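MIPZ (Caulobacter crescentus, PDB 2XJ9) is an ATPase that dimerises, binds the nucleoid and inhibits bacterial cell division, thereby helping to position the division plane. Local coordinates at residues V222-L227 with Q255-L260; L25-L30 with T233-S238; K62-P67 with P239-V244; I214-R219 with M261-L266. The protein carries 1 engineered substitution. One frame throughout, in Å; residues are numbered along the deposited sequence.

Interaction 1: residues V222-L227 with Q255-L260; sequences VIYREL and QELRAL. With AGS (phosphothiophosphoric acid-adenylate ester), chain D.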
# COMPACT_ATOMS: atom_id res chain seq x y z
N VAL A 222 9.84 6.61 -12.40
CA VAL A 222 8.66 6.78 -13.23
C VAL A 222 8.39 5.63 -14.19
O VAL A 222 7.24 5.28 -14.44
CB VAL A 222 8.80 8.06 -14.09
CG1 VAL A 222 7.42 8.62 -14.43
CG2 VAL A 222 9.65 9.10 -13.35
N ILE A 223 9.45 5.06 -14.75
CA ILE A 223 9.33 4.04 -15.78
C ILE A 223 8.75 2.74 -15.21
O ILE A 223 8.24 1.88 -15.95
CB ILE A 223 10.70 3.78 -16.49
CG1 ILE A 223 10.52 2.86 -17.70
CG2 ILE A 223 11.71 3.21 -15.53
CD1 ILE A 223 9.64 3.44 -18.78
N TYR A 224 8.81 2.61 -13.89
CA TYR A 224 8.26 1.42 -13.23
C TYR A 224 6.75 1.53 -13.03
O TYR A 224 6.11 0.59 -12.54
CB TYR A 224 8.91 1.21 -11.87
CG TYR A 224 10.33 0.66 -11.91
CD1 TYR A 224 10.75 -0.17 -12.94
CD2 TYR A 224 11.25 0.98 -10.92
CE1 TYR A 224 12.05 -0.66 -12.98
CE2 TYR A 224 12.53 0.49 -10.96
CZ TYR A 224 12.92 -0.34 -11.98
OH TYR A 224 14.19 -0.83 -12.01
N ARG A 225 6.18 2.66 -13.43
CA ARG A 225 4.83 2.98 -13.01
C ARG A 225 4.09 3.64 -14.12
O ARG A 225 2.87 3.69 -14.13
CB ARG A 225 4.89 3.92 -11.81
CG ARG A 225 4.17 5.19 -12.06
CD ARG A 225 4.08 6.04 -10.85
NE ARG A 225 5.30 6.67 -10.49
CZ ARG A 225 5.81 6.90 -9.30
NH1 ARG A 225 6.96 7.55 -9.30
NH2 ARG A 225 5.27 6.49 -8.15
N GLU A 226 4.86 4.14 -15.08
CA GLU A 226 4.37 5.06 -16.09
C GLU A 226 3.65 4.33 -17.22
O GLU A 226 2.81 4.93 -17.90
CB GLU A 226 5.55 5.85 -16.65
CG GLU A 226 5.18 6.82 -17.73
CD GLU A 226 6.40 7.48 -18.36
OE1 GLU A 226 7.44 6.78 -18.51
OE2 GLU A 226 6.32 8.68 -18.71
N LEU A 227 3.95 3.05 -17.41
CA LEU A 227 3.42 2.29 -18.54
C LEU A 227 2.21 1.41 -18.18
O LEU A 227 1.68 0.68 -19.02
CB LEU A 227 4.52 1.45 -19.17
CG LEU A 227 5.69 2.27 -19.69
CD1 LEU A 227 6.85 1.38 -20.10
CD2 LEU A 227 5.21 3.11 -20.85
N GLN A 255 19.08 -2.62 -15.73
CA GLN A 255 20.17 -3.05 -14.87
C GLN A 255 19.67 -3.67 -13.56
O GLN A 255 19.91 -4.85 -13.32
CB GLN A 255 21.12 -1.90 -14.57
CG GLN A 255 22.32 -1.85 -15.49
CD GLN A 255 23.08 -3.18 -15.50
OE1 GLN A 255 24.04 -3.35 -16.26
NE2 GLN A 255 22.64 -4.12 -14.67
N GLU A 256 18.99 -2.88 -12.73
CA GLU A 256 18.45 -3.34 -11.45
C GLU A 256 17.59 -4.57 -11.58
O GLU A 256 17.63 -5.46 -10.73
CB GLU A 256 17.56 -2.27 -10.85
CG GLU A 256 18.27 -1.05 -10.41
CD GLU A 256 17.30 -0.00 -10.00
OE1 GLU A 256 16.10 -0.17 -10.32
OE2 GLU A 256 17.72 0.99 -9.38
N LEU A 257 16.76 -4.59 -12.61
CA LEU A 257 15.89 -5.72 -12.84
C LEU A 257 16.76 -6.94 -13.02
O LEU A 257 16.50 -8.00 -12.43
CB LEU A 257 15.06 -5.51 -14.08
CG LEU A 257 13.58 -5.24 -13.87
CD1 LEU A 257 13.31 -4.60 -12.51
CD2 LEU A 257 13.08 -4.37 -15.00
N ARG A 258 17.79 -6.80 -13.84
CA ARG A 258 18.70 -7.91 -14.09
C ARG A 258 19.37 -8.37 -12.78
O ARG A 258 19.31 -9.54 -12.43
CB ARG A 258 19.74 -7.53 -15.14
CG ARG A 258 20.51 -8.71 -15.69
CD ARG A 258 21.42 -8.28 -16.82
NE ARG A 258 20.66 -7.76 -17.95
CZ ARG A 258 20.83 -6.55 -18.49
NH1 ARG A 258 20.07 -6.18 -19.53
NH2 ARG A 258 21.75 -5.71 -18.00
N ALA A 259 19.97 -7.44 -12.05
CA ALA A 259 20.56 -7.80 -10.78
C ALA A 259 19.55 -8.56 -9.95
O ALA A 259 19.85 -9.62 -9.41
CB ALA A 259 20.99 -6.59 -10.04
N LEU A 260 18.35 -8.01 -9.85
CA LEU A 260 17.26 -8.65 -9.13
C LEU A 260 17.04 -10.10 -9.59
O LEU A 260 17.18 -11.03 -8.80
CB LEU A 260 15.97 -7.82 -9.25
CG LEU A 260 14.88 -8.01 -8.19
CD1 LEU A 260 13.65 -8.65 -8.81
CD2 LEU A 260 15.37 -8.86 -7.02
PG AGS D . -1.26 -3.23 -2.49
S1G AGS D . -1.36 -3.51 -0.99
O2G AGS D . -2.19 -2.16 -3.01
O3G AGS D . -1.29 -4.44 -3.40
PB AGS D . 1.34 -3.27 -3.70
O1B AGS D . 2.31 -3.97 -2.77
O2B AGS D . 0.64 -3.93 -4.86
O3B AGS D . 0.23 -2.63 -2.72
PA AGS D . 2.26 -1.50 -5.73
O1A AGS D . 3.05 -2.51 -6.54
O2A AGS D . 0.93 -1.05 -6.22
O3A AGS D . 2.13 -1.98 -4.23
O5' AGS D . 3.18 -0.22 -5.47
C5' AGS D . 2.67 0.86 -4.70
C4' AGS D . 2.73 2.17 -5.50
O4' AGS D . 4.09 2.39 -5.75
C3' AGS D . 2.10 2.12 -6.88
O3' AGS D . 1.61 3.41 -7.20
C2' AGS D . 3.21 1.83 -7.87
O2' AGS D . 2.88 2.44 -9.12
C1' AGS D . 4.38 2.46 -7.14
N9 AGS D . 5.72 1.83 -7.17
C8 AGS D . 6.07 0.66 -6.58
N7 AGS D . 7.39 0.40 -6.75
C5 AGS D . 7.90 1.43 -7.44
C6 AGS D . 9.21 1.80 -7.95
N6 AGS D . 10.26 0.97 -7.74
N1 AGS D . 9.32 2.97 -8.61
C2 AGS D . 8.28 3.79 -8.83
N3 AGS D . 7.05 3.53 -8.40
C4 AGS D . 6.81 2.38 -7.71
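The Tyr224 ring is met at its edge, near its plane, by Glu256 OE1 and by adenine N1 of the nucleotide, while adenine N6 and Leu257 CD1 approach it obliquely. His24 of helix 18-30 adds an edge-to-face ring contact. Beside it, the Arg225 guanidinium turns one face to the adenine, whose N3 lies 3.5 Å above its plane and toward the rim. The phenol OH of Tyr224 donates to Glu256 OE1 at 2.6 Å, meeting that oxygen nearly along its C-O axis, with ring and carboxylate planes only 28° apart. In this P-loop ATPase of the Walker A cytoskeletal class, the loop after strand 213-215 thus lines the adenine pocket and is tied to helix 249-263. The second subunit closes the same site: its Glu192 forms a salt bridge with Arg225 NH1. A phenylalanine in place of Tyr224 would probably leave Glu256 OE1 without its hydroxyl donor and make the carboxylate freer to turn about its remaining salt bridge. That second bond runs from OE2 to Arg221. Leu257 slides past the ring in the opposite direction, bringing CD1 to 4.2 Å from Tyr224 CE1.

Interaction 2: residues L25-L30 with T233-S238; sequences LVTALL and TIADLS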
# COMPACT_ATOMS: atom_id res chain seq x y z
N LEU A 25 8.60 -9.20 -13.03
CA LEU A 25 9.05 -10.59 -13.02
C LEU A 25 8.46 -11.38 -14.16
O LEU A 25 9.17 -12.03 -14.91
CB LEU A 25 8.73 -11.30 -11.71
CG LEU A 25 10.00 -11.40 -10.89
CD1 LEU A 25 10.91 -10.30 -11.37
CD2 LEU A 25 9.79 -11.28 -9.40
N VAL A 26 7.14 -11.38 -14.27
CA VAL A 26 6.49 -12.05 -15.38
C VAL A 26 7.07 -11.60 -16.71
O VAL A 26 7.49 -12.40 -17.53
CB VAL A 26 5.01 -11.73 -15.40
CG1 VAL A 26 4.39 -12.19 -16.70
CG2 VAL A 26 4.36 -12.38 -14.24
N THR A 27 7.10 -10.29 -16.91
CA THR A 27 7.55 -9.74 -18.17
C THR A 27 9.00 -10.13 -18.49
O THR A 27 9.31 -10.38 -19.63
CB THR A 27 7.35 -8.21 -18.21
OG1 THR A 27 6.76 -7.86 -19.45
CG2 THR A 27 8.69 -7.48 -18.03
N ALA A 28 9.88 -10.18 -17.50
CA ALA A 28 11.26 -10.60 -17.73
C ALA A 28 11.33 -12.08 -18.10
O ALA A 28 12.04 -12.44 -19.04
CB ALA A 28 12.10 -10.34 -16.49
N LEU A 29 10.60 -12.92 -17.37
CA LEU A 29 10.52 -14.36 -17.66
C LEU A 29 10.03 -14.64 -19.07
O LEU A 29 10.70 -15.27 -19.86
CB LEU A 29 9.64 -15.06 -16.64
CG LEU A 29 10.31 -15.12 -15.28
CD1 LEU A 29 9.35 -15.50 -14.20
CD2 LEU A 29 11.46 -16.09 -15.33
N LEU A 30 8.84 -14.17 -19.39
CA LEU A 30 8.38 -14.20 -20.76
C LEU A 30 9.51 -13.99 -21.78
O LEU A 30 9.62 -14.78 -22.74
CB LEU A 30 7.28 -13.17 -20.97
CG LEU A 30 5.88 -13.74 -20.97
CD1 LEU A 30 5.83 -14.99 -20.11
CD2 LEU A 30 4.87 -12.70 -20.51
N THR A 233 6.14 -2.84 -20.00
CA THR A 233 7.22 -2.57 -19.06
C THR A 233 8.50 -2.19 -19.82
O THR A 233 8.49 -2.16 -21.05
CB THR A 233 7.50 -3.80 -18.17
OG1 THR A 233 8.28 -4.75 -18.90
CG2 THR A 233 6.21 -4.46 -17.75
N ILE A 234 9.59 -1.90 -19.11
CA ILE A 234 10.86 -1.57 -19.78
C ILE A 234 11.30 -2.70 -20.71
O ILE A 234 11.90 -2.46 -21.76
CB ILE A 234 12.04 -1.31 -18.80
CG1 ILE A 234 11.60 -1.46 -17.35
CG2 ILE A 234 12.67 0.03 -19.05
CD1 ILE A 234 11.50 -2.89 -16.92
N ALA A 235 11.03 -3.93 -20.30
CA ALA A 235 11.43 -5.09 -21.05
C ALA A 235 10.78 -5.12 -22.44
O ALA A 235 11.16 -5.92 -23.28
CB ALA A 235 11.10 -6.34 -20.28
N ASP A 236 9.81 -4.24 -22.67
CA ASP A 236 9.11 -4.18 -23.95
C ASP A 236 9.63 -3.08 -24.86
O ASP A 236 9.25 -3.01 -26.02
CB ASP A 236 7.63 -3.91 -23.72
CG ASP A 236 6.92 -5.08 -23.13
OD1 ASP A 236 6.32 -4.92 -22.06
OD2 ASP A 236 6.95 -6.16 -23.76
N LEU A 237 10.48 -2.22 -24.34
CA LEU A 237 10.80 -0.99 -25.05
C LEU A 237 11.94 -1.08 -26.06
O LEU A 237 12.94 -0.38 -25.96
CB LEU A 237 10.99 0.17 -24.08
CG LEU A 237 9.73 0.48 -23.29
CD1 LEU A 237 9.96 1.69 -22.43
CD2 LEU A 237 8.57 0.69 -24.23
N SER A 238 11.68 -1.87 -27.09
CA SER A 238 12.45 -1.83 -28.33
C SER A 238 12.02 -0.67 -29.24
O SER A 238 10.98 -0.05 -29.02
CB SER A 238 12.27 -3.14 -29.09
OG SER A 238 10.97 -3.18 -29.66
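Thr27 meets the 233-238 turn through its methyl group, with CG2 3.5 Å from Ala235 CB. It also faces Thr233 tip to tip: Thr27 OG1 lies 3.8 Å from Thr233 CG2. The separation of Thr27 CG2 and Thr233 OG1 is too short to be trusted, and no hydrogen bond spans the two segments. One shell out, Asp236 holds the turn in shape. Its CG stands beside its own backbone N and anti to the carbonyl carbon (chi1 -71°), which brings OD1 back to Thr233 N; that bond is 2.9 Å long, has an N-H...O angle of 156° and uses the anti lone pair of OD1. Asp236 N in turn donates to Thr233 O, at 2.9 Å, closing the short 3-10 segment 234-236. The other carboxylate oxygen, OD2, takes a salt bridge from Arg55 and a hydrogen bond from Tyr31 OH, fixing the turn against helix 47-62 and the end of helix 18-30. Helix 18-30, the one that follows the P-loop, is here packed against the loop that precedes helix 249-263. A glycine in place of Thr27 would probably open a gap against Ala235 CB and the Thr233 side chain. Between the segments themselves the chemistry is that of van der Waals contact, and the polar bonds that set the geometry lie within the turn and behind it, centred on a buried carboxylate probably kept ionised by Arg55.

Interaction 3: residues K62-P67 with P239-V244; sequences KKIELP and PQVRPV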
# COMPACT_ATOMS: atom_id res chain seq x y z
N LYS A 62 -2.83 -1.85 -31.43
CA LYS A 62 -1.64 -1.48 -32.24
C LYS A 62 -1.24 -2.59 -33.21
O LYS A 62 -0.38 -2.40 -34.07
CB LYS A 62 -0.44 -1.08 -31.37
CG LYS A 62 -0.65 0.15 -30.52
CD LYS A 62 -1.62 1.09 -31.18
CE LYS A 62 -1.66 2.42 -30.46
NZ LYS A 62 -0.28 2.99 -30.35
N LYS A 63 -1.86 -3.76 -33.05
CA LYS A 63 -1.63 -4.90 -33.94
C LYS A 63 -0.19 -5.41 -33.95
O LYS A 63 0.20 -6.14 -34.86
CB LYS A 63 -2.08 -4.59 -35.37
CG LYS A 63 -3.56 -4.27 -35.48
CD LYS A 63 -4.43 -5.49 -35.23
CE LYS A 63 -4.46 -6.39 -36.45
NZ LYS A 63 -5.42 -7.51 -36.32
N ILE A 64 0.59 -5.03 -32.96
CA ILE A 64 1.93 -5.58 -32.84
C ILE A 64 1.88 -6.83 -31.94
O ILE A 64 0.83 -7.16 -31.39
CB ILE A 64 2.96 -4.53 -32.35
CG1 ILE A 64 3.55 -4.93 -31.01
CG2 ILE A 64 2.34 -3.12 -32.28
CD1 ILE A 64 4.67 -4.03 -30.58
N GLU A 65 2.99 -7.54 -31.83
CA GLU A 65 3.00 -8.80 -31.09
C GLU A 65 4.10 -8.86 -30.04
O GLU A 65 5.26 -8.52 -30.29
CB GLU A 65 3.13 -10.00 -32.02
CG GLU A 65 1.99 -10.16 -33.01
CD GLU A 65 1.71 -11.62 -33.34
OE1 GLU A 65 1.94 -12.02 -34.50
OE2 GLU A 65 1.26 -12.35 -32.43
N LEU A 66 3.72 -9.32 -28.86
CA LEU A 66 4.66 -9.41 -27.76
C LEU A 66 4.21 -10.56 -26.91
O LEU A 66 3.05 -10.95 -26.96
CB LEU A 66 4.65 -8.12 -26.93
CG LEU A 66 5.15 -6.83 -27.58
CD1 LEU A 66 4.91 -5.68 -26.65
CD2 LEU A 66 6.61 -6.91 -27.94
N PRO A 67 5.13 -11.10 -26.12
CA PRO A 67 4.82 -12.21 -25.22
C PRO A 67 3.71 -11.83 -24.24
O PRO A 67 3.79 -10.76 -23.64
CB PRO A 67 6.12 -12.41 -24.44
CG PRO A 67 7.16 -11.60 -25.16
CD PRO A 67 6.47 -10.54 -25.92
N PRO A 239 12.81 -0.40 -30.28
CA PRO A 239 12.57 0.57 -31.36
C PRO A 239 11.13 0.57 -31.88
O PRO A 239 10.62 1.64 -32.24
CB PRO A 239 13.50 0.06 -32.47
CG PRO A 239 14.63 -0.58 -31.76
CD PRO A 239 14.09 -1.12 -30.47
N GLN A 240 10.49 -0.60 -31.92
CA GLN A 240 9.13 -0.72 -32.46
C GLN A 240 8.09 -0.24 -31.45
O GLN A 240 7.14 0.46 -31.79
CB GLN A 240 8.82 -2.17 -32.86
CG GLN A 240 9.86 -2.83 -33.76
CD GLN A 240 10.84 -3.71 -32.99
OE1 GLN A 240 10.47 -4.79 -32.50
NE2 GLN A 240 12.09 -3.26 -32.88
N VAL A 241 8.29 -0.65 -30.20
CA VAL A 241 7.42 -0.28 -29.10
C VAL A 241 7.94 0.98 -28.42
O VAL A 241 8.98 0.94 -27.74
CB VAL A 241 7.35 -1.41 -28.06
CG1 VAL A 241 6.37 -1.05 -26.96
CG2 VAL A 241 6.98 -2.72 -28.72
N ARG A 242 7.24 2.09 -28.60
CA ARG A 242 7.66 3.34 -27.99
C ARG A 242 6.50 4.32 -27.82
O ARG A 242 6.34 5.25 -28.61
CB ARG A 242 8.78 3.99 -28.81
CG ARG A 242 8.42 4.26 -30.26
CD ARG A 242 9.52 5.04 -30.93
NE ARG A 242 10.35 5.72 -29.93
CZ ARG A 242 9.96 6.78 -29.22
NH1 ARG A 242 10.78 7.33 -28.33
NH2 ARG A 242 8.74 7.28 -29.39
N PRO A 243 5.69 4.10 -26.78
CA PRO A 243 4.58 5.00 -26.45
C PRO A 243 5.09 6.15 -25.60
O PRO A 243 4.36 7.09 -25.30
CB PRO A 243 3.65 4.10 -25.63
CG PRO A 243 4.50 2.85 -25.24
CD PRO A 243 5.89 3.09 -25.73
N VAL A 244 6.36 6.06 -25.22
CA VAL A 244 6.97 7.00 -24.30
C VAL A 244 8.44 7.31 -24.59
O VAL A 244 9.26 6.41 -24.75
CB VAL A 244 6.82 6.49 -22.86
CG1 VAL A 244 8.09 6.77 -22.05
CG2 VAL A 244 5.56 7.09 -22.22
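Val241 offers one methyl, CG2, to two side chains of the 62-67 loop. Its CB lies against Asp236 O of the preceding turn. From there the two branches part: CG1 is anti to the backbone N (chi1 -176°), beside the carbonyl carbon, and CG2, anti to the carbonyl carbon, points across to the other loop. At its tip CG2 touches Ile64 CD1 at 3.2 Å, short for two methyls and of no weight at this resolution, the two side chains crossing at about a right angle, and it faces Leu66 CD1 tip to tip at 4.2 Å. Both partners reach it with their terminal methyls, and no hydrogen bond joins the loops. Ile64 and Leu66 also lie on Leu59 of helix 47-62, and Leu66 touches Arg55 and Tyr31 as well, so the patch meeting Val241 is continuous with the surface of that helix. Lys63, with positive phi (61°), is where the chain leaves the helix and turns toward Ile64. The site lies far out on the domain, its centre about 24 Å from the chain's centre. Here the return loop of a beta-alpha-beta crossover, from strand 36-40 through helix 47-62 to the neighbouring parallel strand 70-72, is met by the long loop leading to helix 249-263.

Interaction 4: residues I214-R219 with M261-L266; sequences IGPGLR and MHSLGL. With AGS (phosphothiophosphoric acid-adenylate ester), chain D.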
# COMPACT_ATOMS: atom_id res chain seq x y z
N ILE A 214 18.49 -10.85 2.10
CA ILE A 214 18.18 -9.58 1.48
C ILE A 214 18.61 -9.54 0.01
O ILE A 214 19.71 -9.97 -0.35
CB ILE A 214 18.83 -8.43 2.25
CG1 ILE A 214 18.38 -8.47 3.71
CG2 ILE A 214 18.49 -7.10 1.61
CD1 ILE A 214 19.30 -7.77 4.64
N GLY A 215 17.72 -9.05 -0.84
CA GLY A 215 18.03 -8.87 -2.24
C GLY A 215 18.26 -7.40 -2.56
O GLY A 215 18.03 -6.51 -1.72
N PRO A 216 18.70 -7.13 -3.80
CA PRO A 216 19.00 -5.79 -4.31
C PRO A 216 17.75 -4.95 -4.51
O PRO A 216 16.75 -5.44 -5.06
CB PRO A 216 19.66 -6.07 -5.67
CG PRO A 216 19.56 -7.58 -5.90
CD PRO A 216 18.62 -8.13 -4.88
N GLY A 217 17.80 -3.69 -4.09
CA GLY A 217 16.65 -2.81 -4.19
C GLY A 217 16.31 -2.34 -5.60
O GLY A 217 17.16 -2.34 -6.49
N LEU A 218 15.05 -1.96 -5.82
CA LEU A 218 14.70 -1.09 -6.94
C LEU A 218 14.63 0.35 -6.44
O LEU A 218 14.44 0.61 -5.26
CB LEU A 218 13.37 -1.48 -7.55
CG LEU A 218 13.23 -2.94 -8.00
CD1 LEU A 218 11.97 -3.09 -8.86
CD2 LEU A 218 14.46 -3.37 -8.76
N ARG A 219 14.78 1.31 -7.34
CA ARG A 219 14.71 2.69 -6.92
C ARG A 219 13.43 3.27 -7.46
O ARG A 219 12.88 2.76 -8.42
CB ARG A 219 15.91 3.46 -7.43
CG ARG A 219 17.20 2.96 -6.84
CD ARG A 219 18.30 4.00 -6.96
NE ARG A 219 17.77 5.35 -6.83
CZ ARG A 219 18.51 6.44 -6.60
NH1 ARG A 219 17.94 7.63 -6.49
NH2 ARG A 219 19.83 6.32 -6.47
N MET A 261 16.71 -10.27 -10.86
CA MET A 261 16.55 -11.60 -11.46
C MET A 261 17.63 -12.61 -11.05
O MET A 261 17.33 -13.79 -10.79
CB MET A 261 16.54 -11.46 -12.97
CG MET A 261 15.34 -10.73 -13.48
SD MET A 261 13.94 -11.85 -13.61
CE MET A 261 14.52 -12.88 -14.98
N HIS A 262 18.89 -12.17 -11.04
CA HIS A 262 19.97 -13.08 -10.69
C HIS A 262 19.81 -13.55 -9.26
O HIS A 262 19.76 -14.75 -8.98
CB HIS A 262 21.33 -12.42 -10.91
CG HIS A 262 21.74 -12.41 -12.35
ND1 HIS A 262 23.05 -12.47 -12.76
CD2 HIS A 262 20.99 -12.35 -13.48
CE1 HIS A 262 23.10 -12.45 -14.08
NE2 HIS A 262 21.86 -12.37 -14.55
N SER A 263 19.70 -12.57 -8.37
CA SER A 263 19.56 -12.80 -6.95
C SER A 263 18.41 -13.74 -6.56
O SER A 263 18.39 -14.29 -5.46
CB SER A 263 19.38 -11.46 -6.23
OG SER A 263 19.30 -11.66 -4.84
N LEU A 264 17.45 -13.91 -7.47
CA LEU A 264 16.36 -14.83 -7.23
C LEU A 264 16.65 -16.15 -7.91
O LEU A 264 15.80 -17.04 -7.96
CB LEU A 264 15.04 -14.28 -7.76
CG LEU A 264 14.57 -12.91 -7.27
CD1 LEU A 264 13.23 -12.63 -7.92
CD2 LEU A 264 14.48 -12.84 -5.75
N GLY A 265 17.86 -16.26 -8.46
CA GLY A 265 18.30 -17.47 -9.13
C GLY A 265 17.49 -17.74 -10.38
O GLY A 265 17.08 -18.86 -10.65
N LEU A 266 17.25 -16.69 -11.14
CA LEU A 266 16.59 -16.85 -12.42
C LEU A 266 17.52 -16.36 -13.51
O LEU A 266 17.09 -16.01 -14.61
CB LEU A 266 15.28 -16.06 -12.44
CG LEU A 266 14.15 -16.65 -11.59
CD1 LEU A 266 14.72 -17.45 -10.45
CD2 LEU A 266 13.23 -15.56 -11.07
PG AGS D . -1.26 -3.23 -2.49
S1G AGS D . -1.36 -3.51 -0.99
O2G AGS D . -2.19 -2.16 -3.01
O3G AGS D . -1.29 -4.44 -3.40
PB AGS D . 1.34 -3.27 -3.70
O1B AGS D . 2.31 -3.97 -2.77
O2B AGS D . 0.64 -3.93 -4.86
O3B AGS D . 0.23 -2.63 -2.72
PA AGS D . 2.26 -1.50 -5.73
O1A AGS D . 3.05 -2.51 -6.54
O2A AGS D . 0.93 -1.05 -6.22
O3A AGS D . 2.13 -1.98 -4.23
O5' AGS D . 3.18 -0.22 -5.47
C5' AGS D . 2.67 0.86 -4.70
C4' AGS D . 2.73 2.17 -5.50
O4' AGS D . 4.09 2.39 -5.75
C3' AGS D . 2.10 2.12 -6.88
O3' AGS D . 1.61 3.41 -7.20
C2' AGS D . 3.21 1.83 -7.87
O2' AGS D . 2.88 2.44 -9.12
C1' AGS D . 4.38 2.46 -7.14
N9 AGS D . 5.72 1.83 -7.17
C8 AGS D . 6.07 0.66 -6.58
N7 AGS D . 7.39 0.40 -6.75
C5 AGS D . 7.90 1.43 -7.44
C6 AGS D . 9.21 1.80 -7.95
N6 AGS D . 10.26 0.97 -7.74
N1 AGS D . 9.32 2.97 -8.61
C2 AGS D . 8.28 3.79 -8.83
N3 AGS D . 7.05 3.53 -8.40
C4 AGS D . 6.81 2.38 -7.71
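Pro216 and Ser263 meet where helix 249-263 ends in a Schellman motif, close to strand 213-215, the outermost strand at one end of the seven-stranded parallel sheet of this P-loop fold. The motif is closed by Leu266 N bonding to Met261 O at 2.9 Å and by Gly265 N to His262 O, modelled very short, with Gly265 at positive phi (66°), a conformation that suits glycine. Ser263 lies in the last turn of the helix and projects toward the strand end. Its OG lies anti to the backbone N (chi1 -178°), and this swing carries the hydroxyl to the proline ring: OG sits 3.6 Å from Pro216 CD and 4.0 Å from Gly215 CA. The CB of Ser263 runs along the same ring, 3.7 Å from Pro216 CD and slightly farther from Pro216 CG. None of these is a hydrogen bond; the contact is small, lies near the surface, and brings a helix end against a proline ring. Around it, Arg213 holds Ser263 O through NH2, Gly215 is hydrogen-bonded through its backbone to Val183 of the adjacent strand, and Pro216 also leans on Leu260 one turn back along the helix. Beyond Pro216 the chain runs on into the nucleotide pocket. There Leu218 CB comes within 4.0 Å of adenine N6, and a backbone carbonyl provides a polar contact to the base: N6 of the nucleotide donates to Arg219 O at 3.2 Å, with an N-H...O angle of 151°.

Interaction 2 is the buried contact of the set; interactions 1 and 3 are partly buried, the first beside the adenine and the second far out on the domain, and interaction 4 is a surface contact. Interactions 1 and 4 both use helix 249-263 and both touch the nucleotide; they join through Glu256, which packs on Leu218 and Arg219. Interaction 1 has the one hydrogen bond between its paired segments, whereas the other three are joined by van der Waals contact. Leu257 packs on Ile234, connecting interaction 1 to interaction 2, and Asp236 leads on to Val241 and Leu66 of interaction 3. Interactions 3 and 4 stand farthest apart, their centres about 27 Å from each other.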